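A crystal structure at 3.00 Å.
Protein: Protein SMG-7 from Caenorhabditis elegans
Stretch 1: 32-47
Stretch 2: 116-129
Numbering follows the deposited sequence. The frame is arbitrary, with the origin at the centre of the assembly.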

ATOM      1  N   MET B  32     -20.475  -6.855  -7.643  1.00 72.16           N
ATOM      2  CA  MET B  32     -20.356  -8.304  -7.495  1.00 78.88           C
ATOM      3  C   MET B  32     -19.078  -8.687  -6.747  1.00 86.31           C
ATOM      4  O   MET B  32     -19.024  -9.728  -6.090  1.00 85.12           O
ATOM      5  CB  MET B  32     -20.417  -9.001  -8.859  1.00 80.26           C
ATOM      6  CG  MET B  32     -21.729  -8.787  -9.606  1.00 80.32           C
ATOM      7  SD  MET B  32     -21.900  -9.825 -11.072  1.00105.75           S
ATOM      8  CE  MET B  32     -21.920 -11.459 -10.337  1.00 68.93           C
ATOM      9  N   PHE B  33     -18.054  -7.844  -6.847  1.00 90.73           N
ATOM     10  CA  PHE B  33     -16.808  -8.063  -6.119  1.00 85.31           C
ATOM     11  C   PHE B  33     -17.034  -7.884  -4.623  1.00 79.94           C
ATOM     12  O   PHE B  33     -16.735  -8.775  -3.828  1.00 80.35           O
ATOM     13  CB  PHE B  33     -15.714  -7.103  -6.601  1.00 83.32           C
ATOM     14  CG  PHE B  33     -14.685  -7.747  -7.490  1.00 80.00           C
ATOM     15  CD1 PHE B  33     -13.711  -8.580  -6.961  1.00 81.01           C
ATOM     16  CD2 PHE B  33     -14.683  -7.505  -8.852  1.00 78.75           C
ATOM     17  CE1 PHE B  33     -12.761  -9.168  -7.784  1.00 80.78           C
ATOM     18  CE2 PHE B  33     -13.739  -8.087  -9.677  1.00 81.45           C
ATOM     19  CZ  PHE B  33     -12.777  -8.919  -9.143  1.00 83.16           C
ATOM     20  N   VAL B  34     -17.568  -6.724  -4.251  1.00 78.44           N
ATOM     21  CA  VAL B  34     -17.879  -6.423  -2.856  1.00 77.36           C
ATOM     22  C   VAL B  34     -18.854  -7.446  -2.268  1.00 83.03           C
ATOM     23  O   VAL B  34     -18.722  -7.852  -1.109  1.00 87.19           O
ATOM     24  CB  VAL B  34     -18.458  -4.998  -2.717  1.00 71.39           C
ATOM     25  CG1 VAL B  34     -19.045  -4.778  -1.332  1.00 66.47           C
ATOM     26  CG2 VAL B  34     -17.386  -3.960  -3.022  1.00 68.77           C
ATOM     27  N   ALA B  35     -19.818  -7.867  -3.082  1.00 85.19           N
ATOM     28  CA  ALA B  35     -20.814  -8.850  -2.664  1.00 84.43           C
ATOM     29  C   ALA B  35     -20.184 -10.184  -2.264  1.00 84.33           C
ATOM     30  O   ALA B  35     -20.558 -10.774  -1.250  1.00 87.71           O
ATOM     31  CB  ALA B  35     -21.843  -9.059  -3.765  1.00 82.24           C
ATOM     32  N   ASP B  36     -19.230 -10.653  -3.062  1.00 81.37           N
ATOM     33  CA  ASP B  36     -18.592 -11.944  -2.817  1.00 79.40           C
ATOM     34  C   ASP B  36     -17.232 -12.017  -3.514  1.00 77.00           C
ATOM     35  O   ASP B  36     -17.103 -12.638  -4.569  1.00 83.57           O
ATOM     36  CB  ASP B  36     -19.499 -13.077  -3.308  1.00 86.13           C
ATOM     37  CG  ASP B  36     -19.141 -14.424  -2.705  1.00 93.41           C
ATOM     38  OD1 ASP B  36     -17.947 -14.668  -2.435  1.00 92.92           O
ATOM     39  OD2 ASP B  36     -20.062 -15.244  -2.505  1.00102.27           O
ATOM     40  N   PHE B  37     -16.225 -11.386  -2.912  1.00 73.08           N
ATOM     41  CA  PHE B  37     -14.875 -11.329  -3.477  1.00 74.08           C
ATOM     42  C   PHE B  37     -14.315 -12.712  -3.797  1.00 80.34           C
ATOM     43  O   PHE B  37     -13.709 -12.917  -4.849  1.00 81.46           O
ATOM     44  CB  PHE B  37     -13.934 -10.583  -2.525  1.00 79.38           C
ATOM     45  CG  PHE B  37     -12.483 -10.647  -2.916  1.00 71.48           C
ATOM     46  CD1 PHE B  37     -11.970  -9.787  -3.873  1.00 71.14           C
ATOM     47  CD2 PHE B  37     -11.627 -11.559  -2.315  1.00 67.47           C
ATOM     48  CE1 PHE B  37     -10.635  -9.843  -4.232  1.00 75.46           C
ATOM     49  CE2 PHE B  37     -10.290 -11.619  -2.670  1.00 67.16           C
ATOM     50  CZ  PHE B  37      -9.794 -10.760  -3.627  1.00 77.18           C
ATOM     51  N   GLU B  38     -14.524 -13.652  -2.879  1.00 90.56           N
ATOM     52  CA  GLU B  38     -14.072 -15.030  -3.049  1.00 97.11           C
ATOM     53  C   GLU B  38     -14.575 -15.639  -4.357  1.00 94.54           C
ATOM     54  O   GLU B  38     -13.782 -16.038  -5.213  1.00 89.25           O
ATOM     55  CB  GLU B  38     -14.541 -15.885  -1.870  1.00103.90           C
ATOM     56  CG  GLU B  38     -14.011 -15.442  -0.515  1.00110.01           C
ATOM     57  CD  GLU B  38     -12.576 -15.872  -0.273  1.00110.63           C
ATOM     58  OE1 GLU B  38     -12.049 -16.677  -1.070  1.00111.43           O
ATOM     59  OE2 GLU B  38     -11.975 -15.406   0.717  1.00109.01           O
ATOM     60  N   THR B  39     -15.895 -15.703  -4.502  1.00 94.70           N
ATOM     61  CA  THR B  39     -16.524 -16.284  -5.686  1.00 87.33           C
ATOM     62  C   THR B  39     -16.192 -15.483  -6.941  1.00 81.90           C
ATOM     63  O   THR B  39     -16.075 -16.039  -8.036  1.00 81.82           O
ATOM     64  CB  THR B  39     -18.057 -16.360  -5.519  1.00 89.18           C
ATOM     65  OG1 THR B  39     -18.374 -17.076  -4.320  1.00 87.90           O
ATOM     66  CG2 THR B  39     -18.700 -17.061  -6.708  1.00 94.50           C
ATOM     67  N   ALA B  40     -16.035 -14.175  -6.771  1.00 79.04           N
ATOM     68  CA  ALA B  40     -15.701 -13.288  -7.880  1.00 79.63           C
ATOM     69  C   ALA B  40     -14.339 -13.642  -8.467  1.00 81.98           C
ATOM     70  O   ALA B  40     -14.188 -13.747  -9.685  1.00 81.19           O
ATOM     71  CB  ALA B  40     -15.729 -11.838  -7.429  1.00 66.30           C
ATOM     72  N   VAL B  41     -13.353 -13.825  -7.593  1.00 80.53           N
ATOM     73  CA  VAL B  41     -12.019 -14.234  -8.015  1.00 79.29           C
ATOM     74  C   VAL B  41     -12.039 -15.672  -8.532  1.00 83.62           C
ATOM     75  O   VAL B  41     -11.285 -16.026  -9.439  1.00 79.37           O
ATOM     76  CB  VAL B  41     -10.995 -14.094  -6.868  1.00 79.14           C
ATOM     77  CG1 VAL B  41      -9.620 -14.578  -7.304  1.00 75.33           C
ATOM     78  CG2 VAL B  41     -10.922 -12.649  -6.408  1.00 80.81           C
ATOM     79  N   SER B  42     -12.920 -16.489  -7.961  1.00 92.05           N
ATOM     80  CA  SER B  42     -13.066 -17.880  -8.384  1.00 96.41           C
ATOM     81  C   SER B  42     -13.390 -17.991  -9.872  1.00 97.87           C
ATOM     82  O   SER B  42     -12.862 -18.857 -10.572  1.00100.89           O
ATOM     83  CB  SER B  42     -14.148 -18.585  -7.563  1.00103.47           C
ATOM     84  OG  SER B  42     -14.540 -19.794  -8.186  1.00112.01           O
ATOM     85  N   LYS B  43     -14.255 -17.104 -10.349  1.00 92.49           N
ATOM     86  CA  LYS B  43     -14.619 -17.077 -11.760  1.00 89.88           C
ATOM     87  C   LYS B  43     -13.774 -16.070 -12.531  1.00 83.05           C
ATOM     88  O   LYS B  43     -14.103 -15.716 -13.664  1.00 74.48           O
ATOM     89  CB  LYS B  43     -16.102 -16.747 -11.921  1.00 91.49           C
ATOM     90  CG  LYS B  43     -17.028 -17.777 -11.311  1.00 98.53           C
ATOM     91  CD  LYS B  43     -18.478 -17.457 -11.608  1.00110.73           C
ATOM     92  CE  LYS B  43     -19.388 -18.562 -11.109  1.00123.18           C
ATOM     93  NZ  LYS B  43     -20.805 -18.326 -11.496  1.00132.32           N
ATOM     94  N   ARG B  44     -12.691 -15.617 -11.902  1.00 81.97           N
ATOM     95  CA  ARG B  44     -11.769 -14.649 -12.499  1.00 79.24           C
ATOM     96  C   ARG B  44     -12.475 -13.418 -13.070  1.00 83.48           C
ATOM     97  O   ARG B  44     -12.413 -13.159 -14.272  1.00 77.69           O
ATOM     98  CB  ARG B  44     -10.897 -15.313 -13.570  1.00 71.02           C
ATOM     99  CG  ARG B  44      -9.907 -16.335 -13.028  1.00 79.91           C
ATOM    100  CD  ARG B  44      -9.082 -15.773 -11.873  1.00 89.46           C
ATOM    101  NE  ARG B  44      -8.276 -14.614 -12.253  1.00 95.45           N
ATOM    102  CZ  ARG B  44      -7.009 -14.679 -12.649  1.00100.47           C
ATOM    103  NH1 ARG B  44      -6.395 -15.851 -12.728  1.00107.66           N
ATOM    104  NH2 ARG B  44      -6.354 -13.571 -12.969  1.00 97.20           N
ATOM    105  N   PHE B  45     -13.145 -12.665 -12.202  1.00 84.26           N
ATOM    106  CA  PHE B  45     -13.853 -11.459 -12.624  1.00 77.46           C
ATOM    107  C   PHE B  45     -12.900 -10.277 -12.803  1.00 80.15           C
ATOM    108  O   PHE B  45     -13.261  -9.268 -13.411  1.00 86.40           O
ATOM    109  CB  PHE B  45     -14.966 -11.101 -11.634  1.00 76.04           C
ATOM    110  CG  PHE B  45     -16.245 -11.866 -11.847  1.00 83.03           C
ATOM    111  CD1 PHE B  45     -16.315 -12.893 -12.773  1.00 90.81           C
ATOM    112  CD2 PHE B  45     -17.385 -11.544 -11.126  1.00 87.38           C
ATOM    113  CE1 PHE B  45     -17.494 -13.591 -12.969  1.00 96.33           C
ATOM    114  CE2 PHE B  45     -18.565 -12.238 -11.318  1.00 91.58           C
ATOM    115  CZ  PHE B  45     -18.620 -13.263 -12.241  1.00 95.95           C
ATOM    116  N   ASP B  46     -11.691 -10.403 -12.265  1.00 80.29           N
ATOM    117  CA  ASP B  46     -10.652  -9.402 -12.485  1.00 79.87           C
ATOM    118  C   ASP B  46     -10.287  -9.365 -13.967  1.00 77.65           C
ATOM    119  O   ASP B  46     -10.089  -8.290 -14.545  1.00 74.12           O
ATOM    120  CB  ASP B  46      -9.418  -9.710 -11.634  1.00 84.40           C
ATOM    121  CG  ASP B  46      -8.914 -11.127 -11.829  1.00 92.10           C
ATOM    122  OD1 ASP B  46      -9.739 -12.009 -12.150  1.00 93.02           O
ATOM    123  OD2 ASP B  46      -7.697 -11.359 -11.661  1.00 92.84           O
ATOM    124  N   VAL B  47     -10.215 -10.546 -14.575  1.00 78.78           N
ATOM    125  CA  VAL B  47      -9.937 -10.673 -16.002  1.00 77.62           C
ATOM    126  C   VAL B  47     -11.053 -10.056 -16.837  1.00 75.64           C
ATOM    127  O   VAL B  47     -10.791  -9.403 -17.844  1.00 75.66           O
ATOM    128  CB  VAL B  47      -9.745 -12.150 -16.415  1.00 77.05           C
ATOM    129  CG1 VAL B  47      -9.744 -12.297 -17.932  1.00 68.31           C
ATOM    130  CG2 VAL B  47      -8.462 -12.704 -15.822  1.00 78.49           C
ATOM    131  N   ARG B 116     -14.054  -5.815   8.352  1.00 97.77           N
ATOM    132  CA  ARG B 116     -13.808  -6.507   7.094  1.00 92.25           C
ATOM    133  C   ARG B 116     -14.049  -8.006   7.233  1.00 99.94           C
ATOM    134  O   ARG B 116     -13.681  -8.611   8.238  1.00107.79           O
ATOM    135  CB  ARG B 116     -12.374  -6.258   6.618  1.00 84.04           C
ATOM    136  CG  ARG B 116     -12.015  -4.792   6.465  1.00 77.79           C
ATOM    137  CD  ARG B 116     -10.715  -4.619   5.696  1.00 76.95           C
ATOM    138  NE  ARG B 116      -9.529  -4.890   6.506  1.00 80.33           N
ATOM    139  CZ  ARG B 116      -8.282  -4.807   6.052  1.00 88.68           C
ATOM    140  NH1 ARG B 116      -8.054  -4.466   4.791  1.00 81.15           N
ATOM    141  NH2 ARG B 116      -7.260  -5.066   6.855  1.00102.48           N
ATOM    142  N   LYS B 117     -14.673  -8.597   6.219  1.00100.73           N
ATOM    143  CA  LYS B 117     -14.839 -10.043   6.171  1.00100.41           C
ATOM    144  C   LYS B 117     -13.473 -10.696   6.019  1.00 94.57           C
ATOM    145  O   LYS B 117     -12.658 -10.254   5.209  1.00 89.00           O
ATOM    146  CB  LYS B 117     -15.735 -10.446   5.000  1.00105.37           C
ATOM    147  CG  LYS B 117     -17.163  -9.948   5.101  1.00112.25           C
ATOM    148  CD  LYS B 117     -17.997 -10.459   3.939  1.00114.41           C
ATOM    149  CE  LYS B 117     -19.410  -9.908   3.986  1.00114.98           C
ATOM    150  NZ  LYS B 117     -20.224 -10.411   2.848  1.00112.80           N
ATOM    151  N   PRO B 118     -13.212 -11.751   6.801  1.00100.51           N
ATOM    152  CA  PRO B 118     -11.907 -12.418   6.729  1.00103.61           C
ATOM    153  C   PRO B 118     -11.730 -13.190   5.423  1.00108.01           C
ATOM    154  O   PRO B 118     -12.697 -13.743   4.901  1.00110.12           O
ATOM    155  CB  PRO B 118     -11.947 -13.381   7.918  1.00105.12           C
ATOM    156  CG  PRO B 118     -13.398 -13.658   8.129  1.00108.05           C
ATOM    157  CD  PRO B 118     -14.109 -12.382   7.784  1.00106.11           C
ATOM    158  N   ILE B 119     -10.507 -13.215   4.900  1.00107.20           N
ATOM    159  CA  ILE B 119     -10.202 -14.005   3.711  1.00101.78           C
ATOM    160  C   ILE B 119     -10.218 -15.492   4.050  1.00104.13           C
ATOM    161  O   ILE B 119      -9.579 -15.926   5.009  1.00111.98           O
ATOM    162  CB  ILE B 119      -8.833 -13.620   3.101  1.00 98.39           C
ATOM    163  CG1 ILE B 119      -8.957 -12.340   2.272  1.00101.73           C
ATOM    164  CG2 ILE B 119      -8.290 -14.744   2.227  1.00 97.63           C
ATOM    165  CD1 ILE B 119      -9.890 -12.460   1.084  1.00104.35           C
ATOM    166  N   LYS B 120     -10.955 -16.268   3.262  1.00 99.93           N
ATOM    167  CA  LYS B 120     -11.079 -17.703   3.492  1.00103.00           C
ATOM    168  C   LYS B 120      -9.926 -18.483   2.864  1.00109.52           C
ATOM    169  O   LYS B 120      -9.319 -19.335   3.510  1.00112.20           O
ATOM    170  CB  LYS B 120     -12.415 -18.219   2.951  1.00101.42           C
ATOM    171  N   SER B 121      -9.637 -18.186   1.600  1.00111.45           N
ATOM    172  CA  SER B 121      -8.565 -18.859   0.875  1.00115.39           C
ATOM    173  C   SER B 121      -7.607 -17.846   0.249  1.00111.40           C
ATOM    174  O   SER B 121      -8.008 -17.022  -0.573  1.00108.28           O
ATOM    175  CB  SER B 121      -9.144 -19.787  -0.195  1.00121.40           C
ATOM    176  OG  SER B 121      -9.984 -20.770   0.388  1.00129.13           O
ATOM    177  N   LYS B 122      -6.339 -17.925   0.640  1.00111.27           N
ATOM    178  CA  LYS B 122      -5.343 -16.915   0.286  1.00105.04           C
ATOM    179  C   LYS B 122      -4.944 -16.905  -1.189  1.00102.43           C
ATOM    180  O   LYS B 122      -4.435 -15.898  -1.688  1.00103.97           O
ATOM    181  CB  LYS B 122      -4.095 -17.072   1.161  1.00101.09           C
ATOM    182  N   LYS B 123      -5.162 -18.022  -1.875  1.00 99.29           N
ATOM    183  CA  LYS B 123      -4.831 -18.130  -3.294  1.00 99.81           C
ATOM    184  C   LYS B 123      -5.544 -17.040  -4.087  1.00108.52           C
ATOM    185  O   LYS B 123      -4.941 -16.376  -4.937  1.00109.73           O
ATOM    186  CB  LYS B 123      -5.217 -19.508  -3.833  1.00 95.44           C
ATOM    187  N   ASN B 124      -6.827 -16.859  -3.787  1.00109.95           N
ATOM    188  CA  ASN B 124      -7.639 -15.817  -4.402  1.00103.46           C
ATOM    189  C   ASN B 124      -7.026 -14.430  -4.248  1.00101.02           C
ATOM    190  O   ASN B 124      -6.896 -13.690  -5.222  1.00102.79           O
ATOM    191  CB  ASN B 124      -9.049 -15.823  -3.805  1.00103.76           C
ATOM    192  CG  ASN B 124      -9.781 -17.127  -4.047  1.00103.01           C
ATOM    193  OD1 ASN B 124      -9.676 -17.723  -5.119  1.00 97.08           O
ATOM    194  ND2 ASN B 124     -10.529 -17.580  -3.047  1.00106.83           N
ATOM    195  N   SER B 125      -6.647 -14.088  -3.020  1.00 97.44           N
ATOM    196  CA  SER B 125      -6.068 -12.780  -2.732  1.00 90.97           C
ATOM    197  C   SER B 125      -4.731 -12.592  -3.439  1.00 86.60           C
ATOM    198  O   SER B 125      -4.441 -11.509  -3.950  1.00 85.77           O
ATOM    199  CB  SER B 125      -5.903 -12.578  -1.224  1.00 90.04           C
ATOM    200  OG  SER B 125      -4.964 -13.491  -0.683  1.00105.22           O
ATOM    201  N   ARG B 126      -3.921 -13.647  -3.466  1.00 85.99           N
ATOM    202  CA  ARG B 126      -2.624 -13.592  -4.134  1.00 86.34           C
ATOM    203  C   ARG B 126      -2.785 -13.322  -5.629  1.00 79.24           C
ATOM    204  O   ARG B 126      -2.236 -12.346  -6.159  1.00 75.49           O
ATOM    205  CB  ARG B 126      -1.837 -14.886  -3.900  1.00 93.46           C
ATOM    206  CG  ARG B 126      -0.421 -14.864  -4.460  1.00 94.63           C
ATOM    207  CD  ARG B 126       0.398 -16.055  -3.977  1.00 97.11           C
ATOM    208  NE  ARG B 126       0.464 -16.117  -2.518  1.00 97.44           N
ATOM    209  CZ  ARG B 126       1.344 -15.451  -1.777  1.00 97.68           C
ATOM    210  NH1 ARG B 126       2.241 -14.662  -2.354  1.00 90.74           N
ATOM    211  NH2 ARG B 126       1.327 -15.570  -0.456  1.00106.17           N
ATOM    212  N   VAL B 127      -3.552 -14.181  -6.299  1.00 77.82           N
ATOM    213  CA  VAL B 127      -3.793 -14.037  -7.732  1.00 80.28           C
ATOM    214  C   VAL B 127      -4.418 -12.680  -8.059  1.00 78.35           C
ATOM    215  O   VAL B 127      -4.014 -12.018  -9.017  1.00 81.27           O
ATOM    216  CB  VAL B 127      -4.703 -15.161  -8.273  1.00 81.63           C
ATOM    217  CG1 VAL B 127      -4.982 -14.959  -9.753  1.00 77.64           C
ATOM    218  CG2 VAL B 127      -4.068 -16.522  -8.032  1.00 86.86           C
ATOM    219  N   PHE B 128      -5.389 -12.267  -7.250  1.00 68.98           N
ATOM    220  CA  PHE B 128      -6.073 -10.993  -7.459  1.00 67.29           C
ATOM    221  C   PHE B 128      -5.127  -9.801  -7.351  1.00 68.59           C
ATOM    222  O   PHE B 128      -5.061  -8.970  -8.257  1.00 70.54           O
ATOM    223  CB  PHE B 128      -7.231 -10.825  -6.473  1.00 70.26           C
ATOM    224  CG  PHE B 128      -7.862  -9.464  -6.512  1.00 74.81           C
ATOM    225  CD1 PHE B 128      -8.734  -9.122  -7.529  1.00 76.90           C
ATOM    226  CD2 PHE B 128      -7.584  -8.525  -5.531  1.00 78.72           C
ATOM    227  CE1 PHE B 128      -9.313  -7.872  -7.570  1.00 77.20           C
ATOM    228  CE2 PHE B 128      -8.160  -7.274  -5.567  1.00 81.49           C
ATOM    229  CZ  PHE B 128      -9.025  -6.946  -6.589  1.00 82.82           C
ATOM    230  N   MET B 129      -4.408  -9.719  -6.236  1.00 70.43           N
ATOM    231  CA  MET B 129      -3.468  -8.627  -6.015  1.00 65.75           C
ATOM    232  C   MET B 129      -2.419  -8.567  -7.120  1.00 68.92           C
ATOM    233  O   MET B 129      -2.135  -7.494  -7.666  1.00 64.42           O
ATOM    234  CB  MET B 129      -2.801  -8.755  -4.643  1.00 69.82           C
ATOM    235  CG  MET B 129      -3.177  -7.638  -3.685  1.00 69.81           C
ATOM    236  SD  MET B 129      -2.590  -6.038  -4.275  1.00 89.69           S
ATOM    237  CE  MET B 129      -3.991  -4.997  -3.888  1.00 63.90           C
TER

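Two segments of one chain, at least 81 residues apart in sequence where they touch, bury 611 Å² between them. Helix 37-42 crosses helix 122-129 at 62°, and the axes come within 9.5 Å. Val41 CA and Asn124 CA are the nearest CA atoms, 5.9 Å apart. Three residues cover the most surface: Phe128, Glu38 and Phe37.

Phe128 is a knob in a hole. Its side chain sits among Phe33, Phe37, Val41 and Asp46. These four residues come from three helical segments of the first stretch, so one ring gathers much of the first stretch around it. Phe37 meets it edge-to-face. Its edge points at the face of Phe128, with the planes at 90° and the centroids 4.9 Å apart. Phe37 CE1 comes within 3.6 Å of Phe128 CD2. Phe33 also meets Phe128, but obliquely. Those two planes lie at 49°, the centroids are 5.6 Å apart, and Phe33 CE1 is 3.7 Å from Phe128 CE1. Val41 CG2 packs 4.1 Å from Phe128 CB. Asp46 CB lies 4.2 Å from Phe128 CD1, so even this acidic residue adds a methylene to the packing.

Phe37 points its CA-to-CB bond toward the second stretch and has chi1 in the t well. Its ring reaches beyond Phe128. Phe37 CE2 is 3.9 Å from Ile119 CD1, an apolar contact with the segment before the helix. Phe37 CZ is 4.3 Å from Ser125 CA, at the ring edge. The ring therefore packs against both the helix and the loop that leads into it.

Glu38 supplies the polar part of the contact. Its CA-to-CB bond points sideways, but the end of the side chain comes nearer, with chi1 and chi2 both in the m well. The carboxylate accepts two hydrogen bonds from the second stretch. Lys120 N donates to Glu38 OE2 at 2.9 Å, with a nearly straight angle of 162°. Asn124 ND2 donates to Glu38 OE1 at 2.7 Å, with a more bent angle of 131°. One acid thus ties together a loop backbone amide and the side chain of Asn124 in the helix. Ile119 CD1 lies 3.6 Å from Glu38 OE2, so the carboxylate also borders an apolar group.

Val41 and Asn124 pack where the CA atoms are closest. Val41 CG1 is 3.5 Å from Asn124 O and 3.8 Å from Asn124 CB. Both residues direct their CA-to-CB bonds toward the other stretch.

At another part of the contact, Val127 CG1 lies over one face of the Arg44 guanidinium, 3.4 Å from Arg44 NH1. That group is held by Asp46 within its own stretch. Arg44 NE donates to Asp46 OD1 at 3.0 Å, and Arg44 NH2 forms a salt bridge with Asp46 OD2 at 2.9 Å.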